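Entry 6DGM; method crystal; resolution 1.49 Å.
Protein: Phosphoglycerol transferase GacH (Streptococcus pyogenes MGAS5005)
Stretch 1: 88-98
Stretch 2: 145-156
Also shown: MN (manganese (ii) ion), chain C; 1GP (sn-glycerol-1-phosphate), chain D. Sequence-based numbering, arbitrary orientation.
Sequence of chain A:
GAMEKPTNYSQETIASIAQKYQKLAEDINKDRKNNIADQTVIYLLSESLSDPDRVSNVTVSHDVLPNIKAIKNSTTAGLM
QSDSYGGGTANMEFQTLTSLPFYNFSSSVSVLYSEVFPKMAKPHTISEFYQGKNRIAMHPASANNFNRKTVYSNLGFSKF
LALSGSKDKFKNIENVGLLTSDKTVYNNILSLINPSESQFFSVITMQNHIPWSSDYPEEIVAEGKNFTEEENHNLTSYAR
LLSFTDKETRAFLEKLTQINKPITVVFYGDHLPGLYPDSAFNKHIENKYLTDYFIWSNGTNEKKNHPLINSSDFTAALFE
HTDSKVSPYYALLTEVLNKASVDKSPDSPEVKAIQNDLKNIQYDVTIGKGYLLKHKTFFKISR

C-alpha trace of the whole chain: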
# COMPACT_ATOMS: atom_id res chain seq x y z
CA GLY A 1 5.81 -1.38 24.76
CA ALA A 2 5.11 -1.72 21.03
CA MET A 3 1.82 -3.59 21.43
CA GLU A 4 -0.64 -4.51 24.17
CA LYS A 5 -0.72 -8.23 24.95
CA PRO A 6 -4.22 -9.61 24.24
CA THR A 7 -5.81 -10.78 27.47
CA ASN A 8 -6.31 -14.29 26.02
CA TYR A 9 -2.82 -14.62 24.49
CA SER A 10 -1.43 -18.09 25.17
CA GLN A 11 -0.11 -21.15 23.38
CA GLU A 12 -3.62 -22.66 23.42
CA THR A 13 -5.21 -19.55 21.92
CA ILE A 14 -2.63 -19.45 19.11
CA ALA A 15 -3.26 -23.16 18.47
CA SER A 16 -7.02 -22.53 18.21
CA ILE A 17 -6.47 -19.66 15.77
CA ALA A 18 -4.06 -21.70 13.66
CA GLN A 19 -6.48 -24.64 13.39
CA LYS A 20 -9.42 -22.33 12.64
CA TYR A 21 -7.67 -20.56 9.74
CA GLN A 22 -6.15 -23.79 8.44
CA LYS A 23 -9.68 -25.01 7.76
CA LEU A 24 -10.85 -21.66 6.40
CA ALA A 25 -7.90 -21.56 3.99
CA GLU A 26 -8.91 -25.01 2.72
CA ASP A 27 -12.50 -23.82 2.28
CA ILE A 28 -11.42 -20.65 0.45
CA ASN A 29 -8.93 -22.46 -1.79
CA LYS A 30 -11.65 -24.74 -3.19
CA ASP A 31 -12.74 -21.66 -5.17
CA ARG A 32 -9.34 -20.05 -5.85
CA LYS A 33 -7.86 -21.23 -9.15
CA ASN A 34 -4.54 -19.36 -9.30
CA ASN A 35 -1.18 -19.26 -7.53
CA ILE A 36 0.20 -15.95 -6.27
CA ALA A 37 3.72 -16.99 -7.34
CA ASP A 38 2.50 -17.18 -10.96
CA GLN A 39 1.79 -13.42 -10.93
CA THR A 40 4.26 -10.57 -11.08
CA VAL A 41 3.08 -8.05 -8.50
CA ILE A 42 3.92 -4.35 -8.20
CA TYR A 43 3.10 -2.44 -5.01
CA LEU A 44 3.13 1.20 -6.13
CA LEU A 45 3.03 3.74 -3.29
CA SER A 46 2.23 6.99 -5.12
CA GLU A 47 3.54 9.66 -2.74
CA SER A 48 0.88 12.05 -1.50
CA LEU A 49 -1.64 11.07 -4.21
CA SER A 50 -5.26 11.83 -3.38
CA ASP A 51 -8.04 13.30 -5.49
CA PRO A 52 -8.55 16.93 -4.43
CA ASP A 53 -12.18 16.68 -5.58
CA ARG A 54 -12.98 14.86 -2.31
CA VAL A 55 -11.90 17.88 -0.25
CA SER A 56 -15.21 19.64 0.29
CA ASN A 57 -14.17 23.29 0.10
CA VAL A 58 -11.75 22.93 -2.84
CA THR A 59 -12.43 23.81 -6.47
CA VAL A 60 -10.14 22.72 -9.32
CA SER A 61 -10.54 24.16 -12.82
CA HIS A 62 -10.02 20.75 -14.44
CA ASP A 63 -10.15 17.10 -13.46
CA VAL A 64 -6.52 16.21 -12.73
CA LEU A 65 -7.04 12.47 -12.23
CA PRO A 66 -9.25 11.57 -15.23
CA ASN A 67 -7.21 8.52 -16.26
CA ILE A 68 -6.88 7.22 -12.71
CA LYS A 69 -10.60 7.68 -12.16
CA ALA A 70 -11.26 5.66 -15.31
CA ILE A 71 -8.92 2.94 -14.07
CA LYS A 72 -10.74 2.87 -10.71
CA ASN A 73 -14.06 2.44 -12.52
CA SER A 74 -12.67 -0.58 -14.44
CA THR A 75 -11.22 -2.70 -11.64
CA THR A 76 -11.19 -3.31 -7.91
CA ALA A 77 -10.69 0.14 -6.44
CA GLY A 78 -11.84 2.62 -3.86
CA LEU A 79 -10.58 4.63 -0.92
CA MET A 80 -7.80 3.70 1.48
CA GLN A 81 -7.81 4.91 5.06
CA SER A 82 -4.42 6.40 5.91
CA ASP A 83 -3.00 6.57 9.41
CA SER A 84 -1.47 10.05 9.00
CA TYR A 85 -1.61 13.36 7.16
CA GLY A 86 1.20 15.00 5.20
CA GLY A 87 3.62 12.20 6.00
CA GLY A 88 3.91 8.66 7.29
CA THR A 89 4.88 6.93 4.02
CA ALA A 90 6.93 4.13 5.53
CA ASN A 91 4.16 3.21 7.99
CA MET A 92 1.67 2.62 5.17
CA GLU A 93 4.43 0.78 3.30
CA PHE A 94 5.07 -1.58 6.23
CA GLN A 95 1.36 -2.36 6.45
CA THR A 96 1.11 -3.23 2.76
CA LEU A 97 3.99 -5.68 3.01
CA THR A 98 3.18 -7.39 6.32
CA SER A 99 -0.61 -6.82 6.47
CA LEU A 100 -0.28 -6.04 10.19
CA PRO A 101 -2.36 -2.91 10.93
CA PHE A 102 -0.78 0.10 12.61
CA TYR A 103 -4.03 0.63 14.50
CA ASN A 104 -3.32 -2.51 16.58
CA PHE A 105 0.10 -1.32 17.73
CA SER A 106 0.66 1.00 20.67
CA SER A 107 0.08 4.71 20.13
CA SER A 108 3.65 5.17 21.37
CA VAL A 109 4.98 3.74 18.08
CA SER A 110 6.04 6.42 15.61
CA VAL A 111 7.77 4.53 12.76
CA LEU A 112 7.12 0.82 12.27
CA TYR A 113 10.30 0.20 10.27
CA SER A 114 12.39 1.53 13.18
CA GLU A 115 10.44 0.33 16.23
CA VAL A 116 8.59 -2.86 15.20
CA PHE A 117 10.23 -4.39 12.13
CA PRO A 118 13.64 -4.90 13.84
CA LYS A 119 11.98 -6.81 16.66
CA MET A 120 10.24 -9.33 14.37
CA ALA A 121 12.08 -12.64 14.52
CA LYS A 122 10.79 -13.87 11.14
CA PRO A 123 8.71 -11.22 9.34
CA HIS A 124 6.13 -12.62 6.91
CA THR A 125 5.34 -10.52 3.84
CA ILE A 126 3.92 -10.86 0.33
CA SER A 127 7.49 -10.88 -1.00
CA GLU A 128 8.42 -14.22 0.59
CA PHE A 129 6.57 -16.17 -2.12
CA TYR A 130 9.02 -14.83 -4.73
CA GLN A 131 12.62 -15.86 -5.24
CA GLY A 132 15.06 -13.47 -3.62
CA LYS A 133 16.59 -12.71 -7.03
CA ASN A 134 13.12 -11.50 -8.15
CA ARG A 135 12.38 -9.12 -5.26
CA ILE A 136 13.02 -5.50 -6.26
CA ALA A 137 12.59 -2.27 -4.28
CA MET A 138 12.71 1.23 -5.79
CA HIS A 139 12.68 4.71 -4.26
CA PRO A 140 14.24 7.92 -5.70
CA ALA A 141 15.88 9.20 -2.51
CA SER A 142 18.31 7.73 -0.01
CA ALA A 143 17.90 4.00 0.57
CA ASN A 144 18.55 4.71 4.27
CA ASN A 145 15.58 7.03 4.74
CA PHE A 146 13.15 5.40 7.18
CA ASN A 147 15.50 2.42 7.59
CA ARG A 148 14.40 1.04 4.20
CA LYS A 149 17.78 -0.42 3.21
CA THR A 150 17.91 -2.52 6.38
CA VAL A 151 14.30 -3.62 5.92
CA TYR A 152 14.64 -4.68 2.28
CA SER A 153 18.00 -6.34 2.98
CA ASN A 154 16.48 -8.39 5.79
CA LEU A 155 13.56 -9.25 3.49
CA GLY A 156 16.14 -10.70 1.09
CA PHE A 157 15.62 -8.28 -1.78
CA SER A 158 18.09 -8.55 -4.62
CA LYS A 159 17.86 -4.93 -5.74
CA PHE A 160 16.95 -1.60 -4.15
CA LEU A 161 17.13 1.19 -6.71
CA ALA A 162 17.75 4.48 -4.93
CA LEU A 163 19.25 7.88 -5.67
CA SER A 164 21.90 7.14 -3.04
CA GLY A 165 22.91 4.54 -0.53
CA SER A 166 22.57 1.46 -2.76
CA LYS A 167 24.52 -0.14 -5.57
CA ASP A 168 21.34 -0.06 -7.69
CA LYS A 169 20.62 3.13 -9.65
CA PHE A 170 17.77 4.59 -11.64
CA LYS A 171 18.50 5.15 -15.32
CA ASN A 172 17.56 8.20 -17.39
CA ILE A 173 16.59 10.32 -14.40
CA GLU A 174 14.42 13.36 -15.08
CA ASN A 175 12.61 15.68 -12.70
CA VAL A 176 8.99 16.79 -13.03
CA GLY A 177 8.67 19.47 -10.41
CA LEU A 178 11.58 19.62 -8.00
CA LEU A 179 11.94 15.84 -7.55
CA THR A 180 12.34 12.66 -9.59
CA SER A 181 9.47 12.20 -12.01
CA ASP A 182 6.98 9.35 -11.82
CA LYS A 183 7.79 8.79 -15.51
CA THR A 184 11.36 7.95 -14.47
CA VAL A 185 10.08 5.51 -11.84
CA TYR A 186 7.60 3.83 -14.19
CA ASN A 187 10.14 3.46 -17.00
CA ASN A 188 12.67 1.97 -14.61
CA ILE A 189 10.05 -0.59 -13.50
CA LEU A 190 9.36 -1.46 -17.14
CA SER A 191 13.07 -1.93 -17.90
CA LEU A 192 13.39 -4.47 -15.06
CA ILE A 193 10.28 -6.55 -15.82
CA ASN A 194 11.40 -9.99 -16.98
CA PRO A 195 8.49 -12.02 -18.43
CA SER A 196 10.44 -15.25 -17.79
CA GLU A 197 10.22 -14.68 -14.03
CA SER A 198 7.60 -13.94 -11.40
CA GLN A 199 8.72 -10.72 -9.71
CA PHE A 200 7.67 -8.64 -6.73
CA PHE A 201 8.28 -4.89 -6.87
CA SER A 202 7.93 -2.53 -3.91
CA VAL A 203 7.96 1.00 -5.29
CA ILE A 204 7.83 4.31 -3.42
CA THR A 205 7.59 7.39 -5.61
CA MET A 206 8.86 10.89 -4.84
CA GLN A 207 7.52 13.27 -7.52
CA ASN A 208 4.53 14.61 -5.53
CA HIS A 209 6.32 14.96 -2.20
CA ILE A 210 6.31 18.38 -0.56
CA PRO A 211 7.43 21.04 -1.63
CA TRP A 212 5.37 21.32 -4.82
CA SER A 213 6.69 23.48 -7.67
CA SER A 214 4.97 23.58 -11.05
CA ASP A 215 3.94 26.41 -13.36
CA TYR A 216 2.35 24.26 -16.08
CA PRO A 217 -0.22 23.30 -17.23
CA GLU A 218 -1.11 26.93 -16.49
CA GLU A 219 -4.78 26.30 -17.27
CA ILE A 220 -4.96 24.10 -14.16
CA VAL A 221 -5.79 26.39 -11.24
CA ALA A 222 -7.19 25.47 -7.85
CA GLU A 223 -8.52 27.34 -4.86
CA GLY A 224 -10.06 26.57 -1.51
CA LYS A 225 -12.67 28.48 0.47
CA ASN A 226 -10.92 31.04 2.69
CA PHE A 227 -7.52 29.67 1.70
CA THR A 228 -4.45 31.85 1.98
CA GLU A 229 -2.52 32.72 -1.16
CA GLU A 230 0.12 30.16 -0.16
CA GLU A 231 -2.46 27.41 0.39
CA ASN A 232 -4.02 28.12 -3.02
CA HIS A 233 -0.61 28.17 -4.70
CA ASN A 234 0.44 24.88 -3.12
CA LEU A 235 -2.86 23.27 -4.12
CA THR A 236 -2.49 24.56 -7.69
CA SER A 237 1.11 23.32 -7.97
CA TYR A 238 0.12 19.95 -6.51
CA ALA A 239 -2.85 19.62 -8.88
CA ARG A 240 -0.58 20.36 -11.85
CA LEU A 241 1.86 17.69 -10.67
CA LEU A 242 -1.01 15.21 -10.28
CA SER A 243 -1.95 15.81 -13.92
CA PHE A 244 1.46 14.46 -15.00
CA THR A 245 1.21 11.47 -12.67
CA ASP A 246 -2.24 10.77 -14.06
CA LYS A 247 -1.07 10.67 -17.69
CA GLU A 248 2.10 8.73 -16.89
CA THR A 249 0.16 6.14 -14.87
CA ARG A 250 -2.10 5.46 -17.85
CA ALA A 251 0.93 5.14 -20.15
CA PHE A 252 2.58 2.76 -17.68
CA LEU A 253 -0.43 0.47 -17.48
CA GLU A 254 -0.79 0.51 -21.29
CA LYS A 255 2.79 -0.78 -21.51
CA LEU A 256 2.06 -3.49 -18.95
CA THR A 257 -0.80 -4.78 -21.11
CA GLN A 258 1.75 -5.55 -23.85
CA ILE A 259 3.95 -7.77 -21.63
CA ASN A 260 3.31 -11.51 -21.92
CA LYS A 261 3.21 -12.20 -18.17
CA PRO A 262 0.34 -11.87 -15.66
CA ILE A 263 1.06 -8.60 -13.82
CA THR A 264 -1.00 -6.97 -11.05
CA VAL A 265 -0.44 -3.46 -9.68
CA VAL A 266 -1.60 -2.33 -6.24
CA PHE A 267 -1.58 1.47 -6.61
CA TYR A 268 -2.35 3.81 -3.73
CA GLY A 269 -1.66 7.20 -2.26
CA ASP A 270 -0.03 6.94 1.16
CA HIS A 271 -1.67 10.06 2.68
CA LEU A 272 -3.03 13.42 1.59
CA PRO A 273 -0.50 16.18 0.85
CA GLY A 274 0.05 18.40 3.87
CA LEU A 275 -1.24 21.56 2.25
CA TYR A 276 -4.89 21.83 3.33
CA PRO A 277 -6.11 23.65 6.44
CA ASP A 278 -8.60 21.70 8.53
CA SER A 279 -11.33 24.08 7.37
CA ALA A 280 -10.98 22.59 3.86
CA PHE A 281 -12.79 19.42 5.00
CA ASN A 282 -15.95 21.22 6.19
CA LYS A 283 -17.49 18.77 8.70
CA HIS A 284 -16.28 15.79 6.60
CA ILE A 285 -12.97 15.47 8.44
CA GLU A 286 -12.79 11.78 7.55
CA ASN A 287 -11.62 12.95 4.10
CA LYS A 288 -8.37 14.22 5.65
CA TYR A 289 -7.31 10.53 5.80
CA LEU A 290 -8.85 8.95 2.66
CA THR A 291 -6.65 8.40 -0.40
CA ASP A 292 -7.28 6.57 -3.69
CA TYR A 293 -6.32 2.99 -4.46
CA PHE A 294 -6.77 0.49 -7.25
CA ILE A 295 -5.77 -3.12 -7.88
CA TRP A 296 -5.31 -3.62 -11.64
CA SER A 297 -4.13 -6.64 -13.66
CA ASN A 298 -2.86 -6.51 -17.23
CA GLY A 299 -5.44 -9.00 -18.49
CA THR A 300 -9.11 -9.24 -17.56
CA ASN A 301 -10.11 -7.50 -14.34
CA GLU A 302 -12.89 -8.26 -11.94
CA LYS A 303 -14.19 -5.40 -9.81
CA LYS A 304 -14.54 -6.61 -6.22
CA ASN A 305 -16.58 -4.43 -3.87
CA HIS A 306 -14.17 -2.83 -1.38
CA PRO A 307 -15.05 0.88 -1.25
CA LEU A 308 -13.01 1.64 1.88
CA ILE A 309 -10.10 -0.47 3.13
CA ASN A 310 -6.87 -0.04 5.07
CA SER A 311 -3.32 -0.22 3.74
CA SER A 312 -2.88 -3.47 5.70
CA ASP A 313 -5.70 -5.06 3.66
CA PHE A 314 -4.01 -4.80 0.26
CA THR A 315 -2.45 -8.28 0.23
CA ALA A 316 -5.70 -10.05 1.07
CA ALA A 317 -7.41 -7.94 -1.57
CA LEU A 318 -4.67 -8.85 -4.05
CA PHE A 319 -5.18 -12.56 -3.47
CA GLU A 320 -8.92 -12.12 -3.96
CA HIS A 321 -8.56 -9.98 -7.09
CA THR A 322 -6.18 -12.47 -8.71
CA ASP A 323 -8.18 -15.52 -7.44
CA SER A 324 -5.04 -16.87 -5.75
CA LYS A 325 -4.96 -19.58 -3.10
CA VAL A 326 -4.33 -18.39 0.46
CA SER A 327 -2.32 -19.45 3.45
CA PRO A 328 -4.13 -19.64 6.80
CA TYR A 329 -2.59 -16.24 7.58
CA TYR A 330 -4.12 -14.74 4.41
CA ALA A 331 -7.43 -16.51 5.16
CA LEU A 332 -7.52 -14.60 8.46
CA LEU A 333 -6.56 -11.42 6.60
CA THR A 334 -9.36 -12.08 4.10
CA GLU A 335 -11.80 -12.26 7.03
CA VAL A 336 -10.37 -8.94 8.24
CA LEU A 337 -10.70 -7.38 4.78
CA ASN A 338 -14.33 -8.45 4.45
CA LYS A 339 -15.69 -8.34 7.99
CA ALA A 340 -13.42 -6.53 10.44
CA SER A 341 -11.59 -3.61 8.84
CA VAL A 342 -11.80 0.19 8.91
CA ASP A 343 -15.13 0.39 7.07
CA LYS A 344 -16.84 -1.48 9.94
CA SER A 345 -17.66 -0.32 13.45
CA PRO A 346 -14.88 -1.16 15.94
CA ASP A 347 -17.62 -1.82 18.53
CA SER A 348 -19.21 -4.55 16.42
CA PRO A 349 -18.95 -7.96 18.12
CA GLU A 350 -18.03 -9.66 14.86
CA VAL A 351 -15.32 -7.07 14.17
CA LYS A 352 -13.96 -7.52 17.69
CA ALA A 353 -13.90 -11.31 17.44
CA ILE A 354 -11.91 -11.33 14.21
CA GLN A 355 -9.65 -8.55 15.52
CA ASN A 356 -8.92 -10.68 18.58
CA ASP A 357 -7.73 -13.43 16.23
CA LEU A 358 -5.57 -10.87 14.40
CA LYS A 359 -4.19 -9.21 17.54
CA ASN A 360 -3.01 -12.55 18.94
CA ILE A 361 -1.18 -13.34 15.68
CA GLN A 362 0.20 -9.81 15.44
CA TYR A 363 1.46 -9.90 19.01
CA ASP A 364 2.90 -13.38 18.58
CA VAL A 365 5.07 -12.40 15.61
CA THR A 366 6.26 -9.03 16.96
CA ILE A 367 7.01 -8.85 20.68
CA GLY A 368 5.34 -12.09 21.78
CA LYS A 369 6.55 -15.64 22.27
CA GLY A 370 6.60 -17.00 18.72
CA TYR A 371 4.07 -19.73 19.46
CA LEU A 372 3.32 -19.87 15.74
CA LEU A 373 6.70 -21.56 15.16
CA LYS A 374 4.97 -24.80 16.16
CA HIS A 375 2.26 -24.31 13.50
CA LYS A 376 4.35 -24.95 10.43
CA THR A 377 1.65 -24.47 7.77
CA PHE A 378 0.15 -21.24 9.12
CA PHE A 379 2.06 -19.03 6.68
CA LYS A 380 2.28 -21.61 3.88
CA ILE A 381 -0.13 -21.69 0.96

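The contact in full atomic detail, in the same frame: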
# COMPACT_ATOMS: atom_id res chain seq x y z
N GLY A 88 4.17 10.00 6.80
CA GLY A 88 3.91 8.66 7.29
C GLY A 88 4.10 7.56 6.27
O GLY A 88 3.72 6.42 6.55
N THR A 89 4.69 7.87 5.11
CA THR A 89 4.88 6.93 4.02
C THR A 89 5.27 5.54 4.46
O THR A 89 4.61 4.54 4.12
CB THR A 89 5.99 7.55 3.15
OG1 THR A 89 5.71 8.94 2.99
CG2 THR A 89 6.09 6.86 1.80
N ALA A 90 6.38 5.44 5.19
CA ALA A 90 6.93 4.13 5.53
C ALA A 90 6.00 3.31 6.42
O ALA A 90 6.09 2.07 6.40
CB ALA A 90 8.29 4.33 6.19
N ASN A 91 5.10 3.96 7.16
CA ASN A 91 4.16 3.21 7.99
C ASN A 91 3.08 2.56 7.13
O ASN A 91 2.69 1.42 7.38
CB ASN A 91 3.55 4.10 9.05
CG ASN A 91 4.55 4.51 10.09
OD1 ASN A 91 5.49 3.76 10.37
ND2 ASN A 91 4.39 5.70 10.65
N MET A 92 2.59 3.26 6.10
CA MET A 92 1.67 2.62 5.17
C MET A 92 2.39 1.51 4.40
O MET A 92 1.85 0.41 4.22
CB MET A 92 1.07 3.66 4.22
CG MET A 92 -0.28 4.22 4.71
SD MET A 92 -0.28 4.94 6.36
CE MET A 92 0.65 6.45 6.07
N GLU A 93 3.63 1.77 4.01
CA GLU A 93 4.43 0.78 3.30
C GLU A 93 4.57 -0.51 4.09
O GLU A 93 4.32 -1.60 3.56
CB GLU A 93 5.80 1.41 3.06
CG GLU A 93 6.73 0.66 2.11
CD GLU A 93 8.10 1.30 2.12
OE1 GLU A 93 8.16 2.53 2.29
OE2 GLU A 93 9.11 0.57 2.01
N PHE A 94 4.96 -0.41 5.36
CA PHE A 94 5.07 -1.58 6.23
C PHE A 94 3.77 -2.38 6.26
O PHE A 94 3.78 -3.61 6.20
CB PHE A 94 5.41 -1.11 7.66
CG PHE A 94 5.34 -2.20 8.71
CD1 PHE A 94 4.13 -2.54 9.31
CD2 PHE A 94 6.49 -2.85 9.12
CE1 PHE A 94 4.06 -3.52 10.30
CE2 PHE A 94 6.44 -3.83 10.13
CZ PHE A 94 5.22 -4.18 10.70
N GLN A 95 2.65 -1.68 6.36
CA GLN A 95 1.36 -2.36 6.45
C GLN A 95 1.02 -3.08 5.15
O GLN A 95 0.46 -4.19 5.18
CB GLN A 95 0.28 -1.34 6.81
CG GLN A 95 0.44 -0.77 8.21
CD GLN A 95 -0.58 0.25 8.52
OE1 GLN A 95 -1.68 -0.07 8.94
NE2 GLN A 95 -0.24 1.52 8.28
N THR A 96 1.37 -2.50 4.00
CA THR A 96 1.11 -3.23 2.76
C THR A 96 1.90 -4.53 2.71
O THR A 96 1.40 -5.57 2.26
CB THR A 96 1.40 -2.39 1.51
OG1 THR A 96 2.82 -2.23 1.31
CG2 THR A 96 0.72 -1.03 1.58
N LEU A 97 3.15 -4.50 3.16
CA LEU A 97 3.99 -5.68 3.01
C LEU A 97 3.64 -6.77 4.02
O LEU A 97 3.58 -7.95 3.64
CB LEU A 97 5.45 -5.30 3.17
CG LEU A 97 6.05 -4.37 2.11
CD1 LEU A 97 7.47 -4.07 2.48
CD2 LEU A 97 5.95 -4.99 0.72
N THR A 98 3.42 -6.41 5.28
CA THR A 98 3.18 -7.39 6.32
C THR A 98 1.70 -7.71 6.52
O THR A 98 1.37 -8.81 7.00
CB THR A 98 3.70 -6.89 7.68
OG1 THR A 98 2.97 -5.72 8.09
CG2 THR A 98 5.19 -6.56 7.62
N ASN A 145 16.71 6.34 4.15
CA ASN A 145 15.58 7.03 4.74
C ASN A 145 14.61 5.99 5.31
O ASN A 145 14.32 4.97 4.68
CB ASN A 145 14.87 7.91 3.71
CG ASN A 145 15.72 9.10 3.25
OD1 ASN A 145 16.79 9.38 3.81
ND2 ASN A 145 15.22 9.83 2.27
N PHE A 146 14.13 6.26 6.52
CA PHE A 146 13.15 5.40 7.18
C PHE A 146 13.61 3.95 7.30
O PHE A 146 12.79 3.03 7.36
CB PHE A 146 11.76 5.54 6.56
CG PHE A 146 11.18 6.87 6.80
CD1 PHE A 146 10.67 7.19 8.06
CD2 PHE A 146 11.23 7.86 5.83
CE1 PHE A 146 10.18 8.47 8.32
CE2 PHE A 146 10.73 9.13 6.08
CZ PHE A 146 10.20 9.43 7.32
N ASN A 147 14.91 3.75 7.38
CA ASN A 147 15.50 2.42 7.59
C ASN A 147 15.19 1.46 6.45
O ASN A 147 15.26 0.25 6.63
CB ASN A 147 15.02 1.82 8.92
CG ASN A 147 16.00 0.85 9.52
OD1 ASN A 147 17.21 0.97 9.34
ND2 ASN A 147 15.49 -0.11 10.31
N ARG A 148 14.86 1.95 5.25
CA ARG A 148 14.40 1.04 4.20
C ARG A 148 15.48 0.04 3.76
O ARG A 148 15.18 -1.12 3.47
CB ARG A 148 13.87 1.80 3.00
CG ARG A 148 12.55 2.50 3.25
CD ARG A 148 11.92 2.89 1.94
NE ARG A 148 10.66 3.61 2.12
CZ ARG A 148 10.53 4.93 2.18
NH1 ARG A 148 11.58 5.75 2.10
NH2 ARG A 148 9.32 5.43 2.35
N LYS A 149 16.75 0.47 3.70
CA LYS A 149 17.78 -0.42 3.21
C LYS A 149 17.90 -1.64 4.11
O LYS A 149 18.04 -2.78 3.63
CB LYS A 149 19.11 0.31 3.13
CG LYS A 149 20.24 -0.47 2.48
CD LYS A 149 21.55 0.27 2.62
CE LYS A 149 22.73 -0.50 2.05
NZ LYS A 149 22.70 -0.51 0.58
N THR A 150 17.86 -1.42 5.42
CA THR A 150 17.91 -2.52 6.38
C THR A 150 16.70 -3.43 6.23
O THR A 150 16.82 -4.66 6.25
CB THR A 150 17.94 -1.93 7.78
OG1 THR A 150 19.15 -1.17 7.92
CG2 THR A 150 17.90 -3.02 8.81
N VAL A 151 15.52 -2.84 6.05
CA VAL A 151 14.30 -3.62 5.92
C VAL A 151 14.37 -4.51 4.67
O VAL A 151 14.16 -5.72 4.74
CB VAL A 151 13.07 -2.70 5.86
CG1 VAL A 151 11.82 -3.48 5.51
CG2 VAL A 151 12.90 -1.98 7.18
N TYR A 152 14.64 -3.90 3.51
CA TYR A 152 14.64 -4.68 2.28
C TYR A 152 15.78 -5.69 2.24
O TYR A 152 15.61 -6.76 1.67
CB TYR A 152 14.59 -3.78 1.04
CG TYR A 152 13.21 -3.16 0.90
CD1 TYR A 152 12.11 -3.94 0.55
CD2 TYR A 152 13.01 -1.80 1.14
CE1 TYR A 152 10.86 -3.39 0.44
CE2 TYR A 152 11.74 -1.25 1.04
CZ TYR A 152 10.67 -2.06 0.70
OH TYR A 152 9.39 -1.56 0.59
N SER A 153 16.92 -5.37 2.85
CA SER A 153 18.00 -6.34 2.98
C SER A 153 17.56 -7.54 3.82
O SER A 153 17.80 -8.69 3.45
CB SER A 153 19.24 -5.67 3.58
OG SER A 153 20.26 -6.63 3.80
N ASN A 154 16.91 -7.28 4.95
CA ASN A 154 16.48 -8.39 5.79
C ASN A 154 15.32 -9.17 5.18
O ASN A 154 15.13 -10.34 5.54
CB ASN A 154 16.13 -7.89 7.17
CG ASN A 154 17.34 -7.71 8.03
OD1 ASN A 154 18.14 -8.64 8.20
ND2 ASN A 154 17.53 -6.52 8.55
N LEU A 155 14.57 -8.55 4.27
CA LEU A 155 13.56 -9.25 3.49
C LEU A 155 14.17 -9.93 2.27
O LEU A 155 13.42 -10.48 1.46
CB LEU A 155 12.46 -8.29 3.05
CG LEU A 155 11.55 -7.77 4.17
CD1 LEU A 155 10.50 -6.81 3.64
CD2 LEU A 155 10.91 -8.93 4.94
N GLY A 156 15.49 -9.93 2.13
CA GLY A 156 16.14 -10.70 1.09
C GLY A 156 15.98 -10.16 -0.30
O GLY A 156 16.01 -10.94 -1.27
MN MN C . 4.43 10.15 1.94
C3 1GP D . 11.31 9.91 1.56
O3 1GP D . 9.51 8.26 1.59
C2 1GP D . 10.10 9.37 2.30
O2 1GP D . 12.41 9.00 1.57
C1 1GP D . 9.06 10.46 2.50
O1P 1GP D . 8.08 10.05 3.46
O2P 1GP D . 5.89 11.49 3.02
O3P 1GP D . 6.59 10.53 5.36
O4P 1GP D . 7.89 12.44 4.29
P 1GP D . 7.04 11.16 4.03

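The two stretches present nearly parallel helices, 89-98 and 148-154, whose N-to-C directions differ by 8°. Their axes come no closer than 12.9 Å, too far for backbone contact, so long side chains must span the gap; the contact buries 324 Å², both sides summed. The CA atoms lie 6.6 Å apart at Ala-90 and Phe-146 and 10.2 Å apart at Leu-97 and Leu-155, so the spacing is tighter at the N-terminal end, where sn-glycerol-1-phosphate is bound.

Stretch 2 begins on the ligand. Asn-145 makes no contact with stretch 1, but its ND2 donates a hydrogen bond to 1GP O2 (3.0 Å, angle 162° at the hydrogen). Phe-146 follows with its CA-to-CB bond toward stretch 1, and its CB meets Ala-90 CB at 3.7 Å, an apolar contact where the CA atoms of the two residues are 6.6 Å apart. Asn-147 occupies the N-cap position without a side-chain capping bond.

Arg-148 is the hub of the interface. Its CA-to-CB bond points sideways, yet the extended chain (chi2 and chi3 both t) brings the guanidinium to Glu-93, itself extended with chi1 and chi2 both t. Arg-148 NE donates to Glu-93 OE1 at 2.7 Å and 164°, and Arg-148 NH2 reaches the same Glu-93 OE1 at 3.1 Å and a more bent 136°. Both hydrogen bonds belong to one salt bridge, in which a single carboxylate oxygen lies at the guanidinium edge, near its plane, where the N-H groups point. A different edge faces the ligand: Arg-148 NH2 also donates to 1GP O3 at 2.9 Å, whereas the bonds from Arg-148 NH1 to 1GP O2 and O3 are weak. Across the ligand, Gly-88 N donates to 1GP O3P at 2.9 Å, and Thr-89 OG1 binds manganese at 2.0 Å. Thr-89 OG1 also sits 2.8 Å from 1GP P, too close for an ordinary non-bonded contact.

One turn later, Tyr-152 uses the other carboxylate oxygen: its OH donates to Glu-93 OE2 at 2.6 Å, with that oxygen near the ring plane. Glu-93 thus joins two successive turns of the second helix through its two oxygens. Tyr-152 also has an apolar side, its CE1 lying 4.0 Å from Leu-97 CD1.

Leu-155, the first residue to leave helical phi/psi, closes the contact. Its CD1 lies 4.2 Å from Leu-97 CD1; both leucines are m,t and direct CB toward the opposing stretch, and the contact ends in hydrocarbon, beyond the Glu-93 pairings.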